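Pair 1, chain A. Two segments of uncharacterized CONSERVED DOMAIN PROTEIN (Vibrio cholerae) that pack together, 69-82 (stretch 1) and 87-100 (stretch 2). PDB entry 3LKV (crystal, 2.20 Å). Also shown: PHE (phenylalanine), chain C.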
# COMPACT_ATOMS: atom_id res chain seq x y z
N ASN A 69 -6.40 -19.98 6.26
CA ASN A 69 -7.83 -19.95 5.95
C ASN A 69 -8.39 -18.61 5.37
O ASN A 69 -9.20 -17.94 5.97
CB ASN A 69 -8.58 -20.39 7.19
CG ASN A 69 -7.96 -21.67 7.78
OD1 ASN A 69 -7.80 -22.68 7.09
ND2 ASN A 69 -7.52 -21.59 9.04
N PRO A 70 -7.90 -18.21 4.21
CA PRO A 70 -8.48 -17.02 3.60
C PRO A 70 -9.82 -17.39 2.97
O PRO A 70 -10.05 -18.56 2.71
CB PRO A 70 -7.47 -16.65 2.53
CG PRO A 70 -6.92 -18.02 2.10
CD PRO A 70 -6.89 -18.84 3.37
N ASP A 71 -10.65 -16.41 2.68
CA ASP A 71 -11.94 -16.65 2.00
C ASP A 71 -11.68 -16.94 0.52
O ASP A 71 -12.39 -17.75 -0.11
CB ASP A 71 -12.85 -15.44 2.16
CG ASP A 71 -13.18 -15.12 3.64
OD1 ASP A 71 -13.87 -15.95 4.26
OD2 ASP A 71 -12.75 -14.09 4.23
N VAL A 72 -10.70 -16.26 -0.06
CA VAL A 72 -10.42 -16.45 -1.48
C VAL A 72 -8.93 -16.33 -1.72
O VAL A 72 -8.26 -15.45 -1.14
CB VAL A 72 -11.17 -15.39 -2.41
CG1 VAL A 72 -10.86 -15.68 -3.86
CG2 VAL A 72 -12.68 -15.45 -2.18
N LEU A 73 -8.43 -17.23 -2.54
CA LEU A 73 -7.03 -17.20 -2.95
C LEU A 73 -6.96 -16.70 -4.38
O LEU A 73 -7.80 -17.07 -5.19
CB LEU A 73 -6.41 -18.58 -2.86
CG LEU A 73 -6.23 -19.19 -1.48
CD1 LEU A 73 -6.26 -20.74 -1.62
CD2 LEU A 73 -4.91 -18.71 -0.87
N VAL A 74 -6.02 -15.81 -4.67
CA VAL A 74 -5.88 -15.25 -6.00
C VAL A 74 -4.48 -15.61 -6.50
O VAL A 74 -3.47 -15.33 -5.80
CB VAL A 74 -6.06 -13.72 -6.02
CG1 VAL A 74 -5.74 -13.19 -7.42
CG2 VAL A 74 -7.51 -13.32 -5.61
N GLY A 75 -4.41 -16.30 -7.62
CA GLY A 75 -3.12 -16.63 -8.19
C GLY A 75 -2.89 -15.79 -9.42
O GLY A 75 -3.55 -15.97 -10.47
N ILE A 76 -1.95 -14.86 -9.33
CA ILE A 76 -1.63 -14.03 -10.44
C ILE A 76 -0.41 -14.68 -11.15
O ILE A 76 0.69 -14.76 -10.59
CB ILE A 76 -1.25 -12.63 -9.99
CG1 ILE A 76 -2.38 -11.95 -9.23
CG2 ILE A 76 -0.84 -11.79 -11.16
CD1 ILE A 76 -1.99 -10.49 -8.69
N ALA A 77 -0.64 -15.12 -12.39
CA ALA A 77 0.35 -15.79 -13.25
C ALA A 77 0.30 -17.30 -13.02
O ALA A 77 -0.16 -17.78 -11.99
CB ALA A 77 1.78 -15.21 -13.09
N THR A 78 0.76 -18.03 -14.02
CA THR A 78 0.52 -19.47 -14.08
C THR A 78 1.19 -20.29 -12.98
O THR A 78 0.56 -21.16 -12.37
CB THR A 78 0.88 -20.02 -15.50
OG1 THR A 78 -0.07 -19.49 -16.43
CG2 THR A 78 0.81 -21.54 -15.53
N PRO A 79 2.48 -20.06 -12.73
CA PRO A 79 3.19 -20.95 -11.78
C PRO A 79 2.64 -20.80 -10.35
O PRO A 79 2.47 -21.78 -9.66
CB PRO A 79 4.66 -20.54 -11.89
CG PRO A 79 4.76 -19.71 -13.10
CD PRO A 79 3.39 -19.12 -13.38
N THR A 80 2.24 -19.60 -9.95
CA THR A 80 1.70 -19.41 -8.60
C THR A 80 0.29 -19.95 -8.56
O THR A 80 -0.07 -20.59 -7.59
CB THR A 80 1.77 -17.93 -8.19
OG1 THR A 80 1.83 -17.13 -9.38
CG2 THR A 80 3.09 -17.66 -7.40
N ALA A 81 -0.48 -19.81 -9.65
CA ALA A 81 -1.81 -20.43 -9.69
C ALA A 81 -1.71 -21.93 -9.55
O ALA A 81 -2.46 -22.52 -8.81
CB ALA A 81 -2.60 -20.05 -10.94
N GLN A 82 -0.76 -22.52 -10.25
CA GLN A 82 -0.58 -23.93 -10.21
C GLN A 82 -0.26 -24.41 -8.82
O GLN A 82 -0.79 -25.46 -8.39
CB GLN A 82 0.53 -24.37 -11.17
CG GLN A 82 0.12 -24.33 -12.66
CD GLN A 82 1.27 -24.78 -13.56
OE1 GLN A 82 2.37 -24.30 -13.41
NE2 GLN A 82 1.01 -25.66 -14.50
N ALA A 87 -2.28 -26.95 -3.52
CA ALA A 87 -2.34 -26.77 -2.05
C ALA A 87 -3.74 -26.77 -1.49
O ALA A 87 -3.97 -26.99 -0.26
CB ALA A 87 -1.63 -25.45 -1.67
N THR A 88 -4.72 -26.53 -2.35
CA THR A 88 -6.10 -26.64 -1.91
C THR A 88 -7.07 -27.05 -3.01
O THR A 88 -7.02 -26.54 -4.10
CB THR A 88 -6.63 -25.34 -1.27
OG1 THR A 88 -7.94 -25.61 -0.71
CG2 THR A 88 -6.77 -24.21 -2.32
N LYS A 89 -7.99 -27.94 -2.65
CA LYS A 89 -9.08 -28.36 -3.54
C LYS A 89 -10.45 -27.77 -3.18
O LYS A 89 -11.44 -28.13 -3.83
CB LYS A 89 -9.25 -29.91 -3.47
CG LYS A 89 -7.98 -30.73 -3.67
CD LYS A 89 -7.32 -30.47 -5.03
CE LYS A 89 -5.83 -30.96 -5.00
NZ LYS A 89 -5.14 -30.63 -6.26
N THR A 90 -10.52 -26.93 -2.17
CA THR A 90 -11.78 -26.48 -1.59
C THR A 90 -11.86 -24.97 -1.36
O THR A 90 -12.93 -24.36 -1.42
CB THR A 90 -11.94 -27.10 -0.22
OG1 THR A 90 -10.73 -26.87 0.51
CG2 THR A 90 -12.16 -28.63 -0.31
N ILE A 91 -10.75 -24.35 -0.98
CA ILE A 91 -10.74 -22.88 -0.88
C ILE A 91 -10.84 -22.34 -2.29
O ILE A 91 -10.10 -22.73 -3.17
CB ILE A 91 -9.48 -22.33 -0.16
CG1 ILE A 91 -9.34 -23.02 1.23
CG2 ILE A 91 -9.59 -20.84 -0.02
CD1 ILE A 91 -8.12 -22.49 2.00
N PRO A 92 -11.80 -21.44 -2.53
CA PRO A 92 -11.86 -20.84 -3.86
C PRO A 92 -10.56 -20.20 -4.31
O PRO A 92 -9.94 -19.42 -3.55
CB PRO A 92 -12.96 -19.77 -3.70
CG PRO A 92 -13.75 -20.24 -2.54
CD PRO A 92 -12.75 -20.79 -1.60
N ILE A 93 -10.19 -20.51 -5.56
CA ILE A 93 -9.03 -19.96 -6.24
C ILE A 93 -9.53 -19.22 -7.47
O ILE A 93 -10.24 -19.78 -8.32
CB ILE A 93 -8.07 -21.03 -6.72
CG1 ILE A 93 -7.50 -21.79 -5.51
CG2 ILE A 93 -6.99 -20.40 -7.56
CD1 ILE A 93 -6.85 -23.15 -5.79
N VAL A 94 -9.15 -17.96 -7.58
CA VAL A 94 -9.38 -17.17 -8.78
C VAL A 94 -8.02 -16.88 -9.37
O VAL A 94 -7.20 -16.20 -8.76
CB VAL A 94 -10.00 -15.84 -8.45
CG1 VAL A 94 -10.14 -15.03 -9.73
CG2 VAL A 94 -11.38 -16.07 -7.72
N PHE A 95 -7.75 -17.43 -10.52
CA PHE A 95 -6.48 -17.13 -11.15
C PHE A 95 -6.72 -15.96 -12.06
O PHE A 95 -7.87 -15.65 -12.44
CB PHE A 95 -5.92 -18.31 -11.94
CG PHE A 95 -6.86 -18.84 -13.01
CD1 PHE A 95 -7.01 -18.17 -14.21
CD2 PHE A 95 -7.56 -19.99 -12.81
CE1 PHE A 95 -7.84 -18.65 -15.18
CE2 PHE A 95 -8.42 -20.50 -13.79
CZ PHE A 95 -8.55 -19.82 -14.97
N THR A 96 -5.63 -15.28 -12.37
CA THR A 96 -5.67 -14.13 -13.21
C THR A 96 -4.36 -13.95 -13.96
O THR A 96 -3.33 -14.36 -13.53
CB THR A 96 -6.11 -12.89 -12.41
OG1 THR A 96 -6.38 -11.85 -13.34
CG2 THR A 96 -5.07 -12.41 -11.36
N ALA A 97 -4.46 -13.38 -15.14
CA ALA A 97 -3.36 -13.20 -16.05
C ALA A 97 -2.69 -14.51 -16.32
O ALA A 97 -1.46 -14.62 -16.36
CB ALA A 97 -2.34 -12.12 -15.48
N VAL A 98 -3.53 -15.54 -16.51
CA VAL A 98 -3.03 -16.86 -16.90
C VAL A 98 -3.28 -17.12 -18.39
O VAL A 98 -4.41 -17.05 -18.89
CB VAL A 98 -3.66 -17.96 -16.07
CG1 VAL A 98 -3.43 -19.34 -16.75
CG2 VAL A 98 -3.16 -17.87 -14.58
N THR A 99 -2.22 -17.42 -19.12
CA THR A 99 -2.26 -17.49 -20.56
C THR A 99 -3.21 -18.61 -21.06
O THR A 99 -4.07 -18.37 -21.92
CB THR A 99 -0.83 -17.72 -21.10
OG1 THR A 99 -0.07 -16.49 -20.98
CG2 THR A 99 -0.86 -18.29 -22.52
N ASP A 100 -3.06 -19.81 -20.52
CA ASP A 100 -3.83 -21.00 -20.99
C ASP A 100 -4.14 -21.93 -19.81
O ASP A 100 -3.39 -22.85 -19.47
CB ASP A 100 -3.05 -21.74 -22.04
CG ASP A 100 -3.68 -23.07 -22.44
OD1 ASP A 100 -4.86 -23.32 -22.13
OD2 ASP A 100 -2.97 -23.88 -23.04
N PHE C . 0.13 -14.75 -18.76
CA PHE C . 1.39 -14.99 -17.95
C PHE C . 1.23 -16.33 -17.17
O PHE C . 0.35 -17.14 -17.59
CB PHE C . 1.73 -13.81 -17.04
CG PHE C . 2.34 -12.63 -17.79
CD1 PHE C . 3.66 -12.70 -18.26
CD2 PHE C . 1.62 -11.48 -18.03
CE1 PHE C . 4.21 -11.67 -18.96
CE2 PHE C . 2.17 -10.44 -18.72
CZ PHE C . 3.46 -10.51 -19.20
OXT PHE C . 1.94 -16.65 -16.20
O HOH W 1 -0.88 -20.63 -18.86

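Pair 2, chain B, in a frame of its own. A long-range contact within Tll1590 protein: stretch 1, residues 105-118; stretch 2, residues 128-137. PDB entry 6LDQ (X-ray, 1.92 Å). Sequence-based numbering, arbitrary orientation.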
# COMPACT_ATOMS: atom_id res chain seq x y z
N GLY B 105 -12.53 -6.00 7.04
CA GLY B 105 -11.56 -6.68 7.89
C GLY B 105 -10.32 -7.20 7.19
O GLY B 105 -9.79 -8.24 7.58
N TYR B 106 -9.85 -6.50 6.15
CA TYR B 106 -8.69 -6.88 5.34
C TYR B 106 -7.56 -7.55 6.12
O TYR B 106 -6.88 -6.89 6.92
CB TYR B 106 -8.13 -5.65 4.62
CG TYR B 106 -9.16 -4.88 3.82
CD1 TYR B 106 -9.67 -5.39 2.63
CD2 TYR B 106 -9.64 -3.67 4.27
CE1 TYR B 106 -10.62 -4.69 1.90
CE2 TYR B 106 -10.60 -2.96 3.55
CZ TYR B 106 -11.08 -3.46 2.37
OH TYR B 106 -12.03 -2.76 1.66
N PRO B 107 -7.31 -8.86 5.90
CA PRO B 107 -6.18 -9.52 6.57
C PRO B 107 -4.83 -9.10 6.05
O PRO B 107 -3.81 -9.40 6.69
CB PRO B 107 -6.43 -11.02 6.29
CG PRO B 107 -7.36 -11.05 5.09
CD PRO B 107 -8.24 -9.84 5.28
N LEU B 108 -4.77 -8.50 4.88
CA LEU B 108 -3.52 -8.02 4.31
C LEU B 108 -3.79 -6.63 3.78
O LEU B 108 -4.83 -6.37 3.15
CB LEU B 108 -3.00 -8.94 3.20
CG LEU B 108 -1.66 -8.66 2.50
CD1 LEU B 108 -1.01 -10.00 2.13
CD2 LEU B 108 -1.88 -7.82 1.25
N ILE B 109 -2.87 -5.72 4.06
CA ILE B 109 -2.93 -4.37 3.54
C ILE B 109 -1.56 -4.06 2.96
O ILE B 109 -0.56 -4.22 3.65
CB ILE B 109 -3.30 -3.35 4.63
CG1 ILE B 109 -4.65 -3.70 5.27
CG2 ILE B 109 -3.35 -1.96 4.02
CD1 ILE B 109 -5.23 -2.56 6.14
N HIS B 110 -1.53 -3.62 1.70
CA HIS B 110 -0.28 -3.37 0.98
C HIS B 110 -0.24 -1.88 0.63
O HIS B 110 -1.02 -1.42 -0.21
CB HIS B 110 -0.17 -4.26 -0.27
CG HIS B 110 1.11 -4.09 -1.03
ND1 HIS B 110 1.41 -4.84 -2.15
CD2 HIS B 110 2.16 -3.25 -0.85
CE1 HIS B 110 2.59 -4.47 -2.62
NE2 HIS B 110 3.07 -3.51 -1.84
N THR B 111 0.66 -1.15 1.27
CA THR B 111 0.77 0.30 1.17
C THR B 111 1.84 0.69 0.16
O THR B 111 2.81 -0.04 -0.05
CB THR B 111 1.10 0.88 2.55
OG1 THR B 111 2.22 0.19 3.12
CG2 THR B 111 -0.08 0.68 3.46
N ASN B 112 1.64 1.83 -0.50
CA ASN B 112 2.50 2.28 -1.59
C ASN B 112 3.05 3.67 -1.31
O ASN B 112 2.27 4.61 -1.12
CB ASN B 112 1.76 2.33 -2.92
CG ASN B 112 2.71 2.52 -4.08
OD1 ASN B 112 3.58 1.68 -4.34
ND2 ASN B 112 2.54 3.61 -4.81
N TYR B 113 4.38 3.80 -1.35
CA TYR B 113 5.08 5.04 -1.01
C TYR B 113 4.95 5.40 0.47
O TYR B 113 3.96 5.06 1.13
CB TYR B 113 4.59 6.21 -1.88
CG TYR B 113 5.51 7.42 -1.85
CD1 TYR B 113 6.87 7.30 -2.11
CD2 TYR B 113 5.01 8.69 -1.58
CE1 TYR B 113 7.71 8.40 -2.10
CE2 TYR B 113 5.83 9.79 -1.55
CZ TYR B 113 7.18 9.65 -1.81
OH TYR B 113 7.99 10.75 -1.79
N TRP B 114 5.94 6.13 1.00
CA TRP B 114 6.02 6.31 2.45
C TRP B 114 4.76 6.95 3.03
O TRP B 114 4.40 6.65 4.18
CB TRP B 114 7.28 7.11 2.82
CG TRP B 114 7.25 8.58 2.51
CD1 TRP B 114 7.72 9.19 1.38
CD2 TRP B 114 6.79 9.63 3.38
NE1 TRP B 114 7.56 10.57 1.49
CE2 TRP B 114 6.98 10.85 2.70
CE3 TRP B 114 6.23 9.65 4.66
CZ2 TRP B 114 6.65 12.08 3.27
CZ3 TRP B 114 5.89 10.88 5.21
CH2 TRP B 114 6.09 12.07 4.51
N LEU B 115 4.07 7.80 2.26
CA LEU B 115 2.88 8.49 2.74
C LEU B 115 1.75 7.50 3.05
O LEU B 115 1.15 7.54 4.13
CB LEU B 115 2.40 9.52 1.71
CG LEU B 115 3.25 10.78 1.49
CD1 LEU B 115 2.94 11.39 0.14
CD2 LEU B 115 3.01 11.80 2.60
N SER B 116 1.43 6.64 2.11
CA SER B 116 0.50 5.55 2.40
C SER B 116 1.02 4.68 3.54
O SER B 116 0.24 4.14 4.33
CB SER B 116 0.28 4.71 1.15
OG SER B 116 -0.01 5.54 0.03
N GLY B 117 2.35 4.57 3.68
CA GLY B 117 2.91 3.74 4.72
C GLY B 117 2.66 4.24 6.12
O GLY B 117 2.48 3.46 7.05
N TRP B 118 2.70 5.57 6.30
CA TRP B 118 2.20 6.17 7.53
C TRP B 118 0.79 5.67 7.85
O TRP B 118 0.47 5.31 8.99
CB TRP B 118 2.20 7.70 7.37
CG TRP B 118 2.06 8.42 8.66
CD1 TRP B 118 3.06 8.77 9.53
CD2 TRP B 118 0.84 8.86 9.26
NE1 TRP B 118 2.52 9.42 10.62
CE2 TRP B 118 1.16 9.47 10.48
CE3 TRP B 118 -0.51 8.77 8.88
CZ2 TRP B 118 0.19 10.03 11.32
CZ3 TRP B 118 -1.48 9.33 9.71
CH2 TRP B 118 -1.12 9.96 10.92
N ASN B 128 -4.36 -6.17 13.77
CA ASN B 128 -3.47 -7.27 13.41
C ASN B 128 -3.76 -7.67 11.97
O ASN B 128 -4.77 -8.32 11.70
CB ASN B 128 -3.65 -8.47 14.34
CG ASN B 128 -3.15 -8.20 15.75
OD1 ASN B 128 -2.22 -7.41 15.95
ND2 ASN B 128 -3.76 -8.85 16.74
N PHE B 129 -2.86 -7.29 11.07
CA PHE B 129 -2.95 -7.68 9.67
C PHE B 129 -1.54 -7.88 9.13
O PHE B 129 -0.56 -7.44 9.73
CB PHE B 129 -3.72 -6.64 8.84
CG PHE B 129 -3.16 -5.24 8.90
CD1 PHE B 129 -3.56 -4.36 9.89
CD2 PHE B 129 -2.24 -4.80 7.96
CE1 PHE B 129 -3.04 -3.06 9.97
CE2 PHE B 129 -1.73 -3.49 8.01
CZ PHE B 129 -2.14 -2.62 9.03
N GLN B 130 -1.45 -8.57 8.00
CA GLN B 130 -0.19 -8.69 7.29
C GLN B 130 0.03 -7.41 6.50
O GLN B 130 -0.78 -7.06 5.64
CB GLN B 130 -0.20 -9.90 6.35
CG GLN B 130 -0.65 -11.19 7.01
CD GLN B 130 0.13 -11.51 8.26
OE1 GLN B 130 1.36 -11.44 8.27
NE2 GLN B 130 -0.58 -11.84 9.34
N TRP B 131 1.12 -6.70 6.80
CA TRP B 131 1.37 -5.38 6.23
C TRP B 131 2.59 -5.45 5.32
O TRP B 131 3.70 -5.72 5.78
CB TRP B 131 1.56 -4.34 7.33
CG TRP B 131 1.89 -2.96 6.85
CD1 TRP B 131 1.55 -2.40 5.64
CD2 TRP B 131 2.60 -1.94 7.57
NE1 TRP B 131 2.02 -1.11 5.56
CE2 TRP B 131 2.66 -0.80 6.74
CE3 TRP B 131 3.19 -1.88 8.84
CZ2 TRP B 131 3.30 0.38 7.13
CZ3 TRP B 131 3.84 -0.69 9.21
CH2 TRP B 131 3.88 0.40 8.36
N LEU B 132 2.37 -5.24 4.02
CA LEU B 132 3.47 -5.13 3.08
C LEU B 132 3.56 -3.70 2.59
O LEU B 132 2.54 -3.03 2.41
CB LEU B 132 3.30 -6.05 1.88
CG LEU B 132 3.37 -7.53 2.19
CD1 LEU B 132 1.94 -8.00 2.33
CD2 LEU B 132 4.13 -8.30 1.11
N HIS B 133 4.78 -3.25 2.32
CA HIS B 133 4.95 -1.90 1.83
C HIS B 133 5.93 -1.88 0.67
O HIS B 133 7.00 -2.49 0.75
CB HIS B 133 5.44 -0.96 2.92
CG HIS B 133 5.37 0.45 2.50
ND1 HIS B 133 4.35 1.29 2.85
CD2 HIS B 133 6.12 1.14 1.61
CE1 HIS B 133 4.53 2.47 2.28
NE2 HIS B 133 5.61 2.41 1.53
N THR B 134 5.55 -1.19 -0.40
CA THR B 134 6.43 -0.94 -1.52
C THR B 134 7.10 0.44 -1.38
O THR B 134 6.42 1.46 -1.28
CB THR B 134 5.67 -1.02 -2.83
OG1 THR B 134 5.22 -2.38 -3.03
CG2 THR B 134 6.59 -0.60 -3.97
N TYR B 135 8.43 0.44 -1.41
CA TYR B 135 9.27 1.63 -1.33
C TYR B 135 9.41 2.29 -2.70
O TYR B 135 9.50 1.62 -3.72
CB TYR B 135 10.68 1.26 -0.86
CG TYR B 135 11.59 2.47 -0.96
CD1 TYR B 135 11.34 3.56 -0.19
CD2 TYR B 135 12.63 2.55 -1.87
CE1 TYR B 135 12.09 4.70 -0.22
CE2 TYR B 135 13.43 3.72 -1.92
CZ TYR B 135 13.11 4.79 -1.08
OH TYR B 135 13.79 5.97 -1.05
N HIS B 136 9.48 3.63 -2.71
CA HIS B 136 9.94 4.33 -3.91
C HIS B 136 10.78 5.54 -3.52
O HIS B 136 10.45 6.26 -2.57
CB HIS B 136 8.83 4.83 -4.84
CG HIS B 136 7.78 3.82 -5.13
ND1 HIS B 136 7.92 2.85 -6.11
CD2 HIS B 136 6.56 3.61 -4.57
CE1 HIS B 136 6.83 2.10 -6.15
NE2 HIS B 136 5.99 2.54 -5.22
N SER B 137 11.81 5.79 -4.31
CA SER B 137 12.61 7.00 -4.15
C SER B 137 11.99 8.17 -4.92
O SER B 137 12.00 8.17 -6.15
CB SER B 137 14.04 6.74 -4.62
OG SER B 137 14.74 5.95 -3.69
O HOH W 2 -3.81 -11.29 9.07
O HOH W 3 8.64 5.48 -0.29

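Both pairs set two parallel strands side by side, the first leading into a helix. The strand axes approach to 4.6 Å in each and cross at -20° in pair 1 and -18° in pair 2; fourteen central residues superpose with an RMSD of 0.6 Å. The hydrogen-bond ladder is nearly the same. In pair 1, A:Leu73 N donates to A:Pro92 O (2.8 Å), A:Val94 N to A:Leu73 O (2.9 Å), A:Gly75 N to A:Val94 O (3.0 Å), A:Thr96 N to A:Gly75 O (2.9 Å) and A:Ala77 N to A:Thr96 O (3.0 Å). The matched residues of pair 2, from B:Ile109 to B:Tyr113 and B:Gln130 to B:Thr134, repeat all five. Pair 2 adds a rung, B:Gln130 N to B:Pro107 O (2.8 Å). The counterpart of B:Gln130 in pair 1 is A:Pro92, whose ring nitrogen has no hydrogen to give; there A:Pro92 CD instead lies 3.4 Å from A:Asp71 O.

On the face bearing A:Val74, A:Ile76, A:Val94 and A:Thr96, pair 1 relies on compact, branched side chains, which suit a buried sheet: A:Val72 CG1 meets A:Val94 CG2 at 3.9 Å, and A:Ile76 CG1 meets A:Thr96 CG2 at 3.5 Å. Pair 2 keeps the first contact apolar, with B:Leu108 CD1 3.6 Å from B:Leu132 CD1, but then turns polar. B:His110, at the place of A:Val74, lays one ring face against B:Leu132 CB and reaches across to the second strand, where its NE2 and B:Thr134 OG1 share a hydrogen bond of 2.7 Å. A:Thr96 and B:Thr134 match; across the pair the first offers its methyl, its hydroxyl being bonded elsewhere in the structure, and the second its hydroxyl. B:Asn112, at the place of A:Ile76, accepts from B:His136: NE2 of that residue lies 2.7 Å from B:Asn112 OD1.

On the face of A:Leu73 and B:Ile109 the solutions differ too. Just before the second strand stand the matching A:Ile91 and B:Phe129. A:Leu73 packs its CD1 3.7 Å from A:Ile91 CG2; B:Ile109 meets B:Phe129, its CD1 4.1 Å from the ring centroid and nearly on the ring normal. Farther along, A:Gly75 has no side chain, and a CB there would fall 2.9 Å from A:Ala81 CA, so the helix can lie close. A:Ala81 CB then rests 3.9 Å from A:Phe95 CB, while the phenylalanine ring leads away. In pair 2 the glycine is on the helix instead: B:Thr111 matches A:Gly75, and B:Gly117 matches A:Ala81. A CB on B:Gly117 would lie 2.5 Å from B:His133 CE1, so its absence leaves room for the histidine ring. B:Thr111 OG1 gathers the neighboring rings, accepting from B:Trp131 NE1 at 2.8 Å and sharing a very short hydrogen bond with B:His133 ND1 at 2.4 Å.

Where strand gives way to helix, A:Thr78 offers both backbone and side chain to the bound phenylalanine: its N donates to PHE OXT (2.8 Å) and its OG1 to PHE O (2.7 Å). In pair 2 the matching B:Trp114 carries a bulky indole whose end leads away from the other stretch.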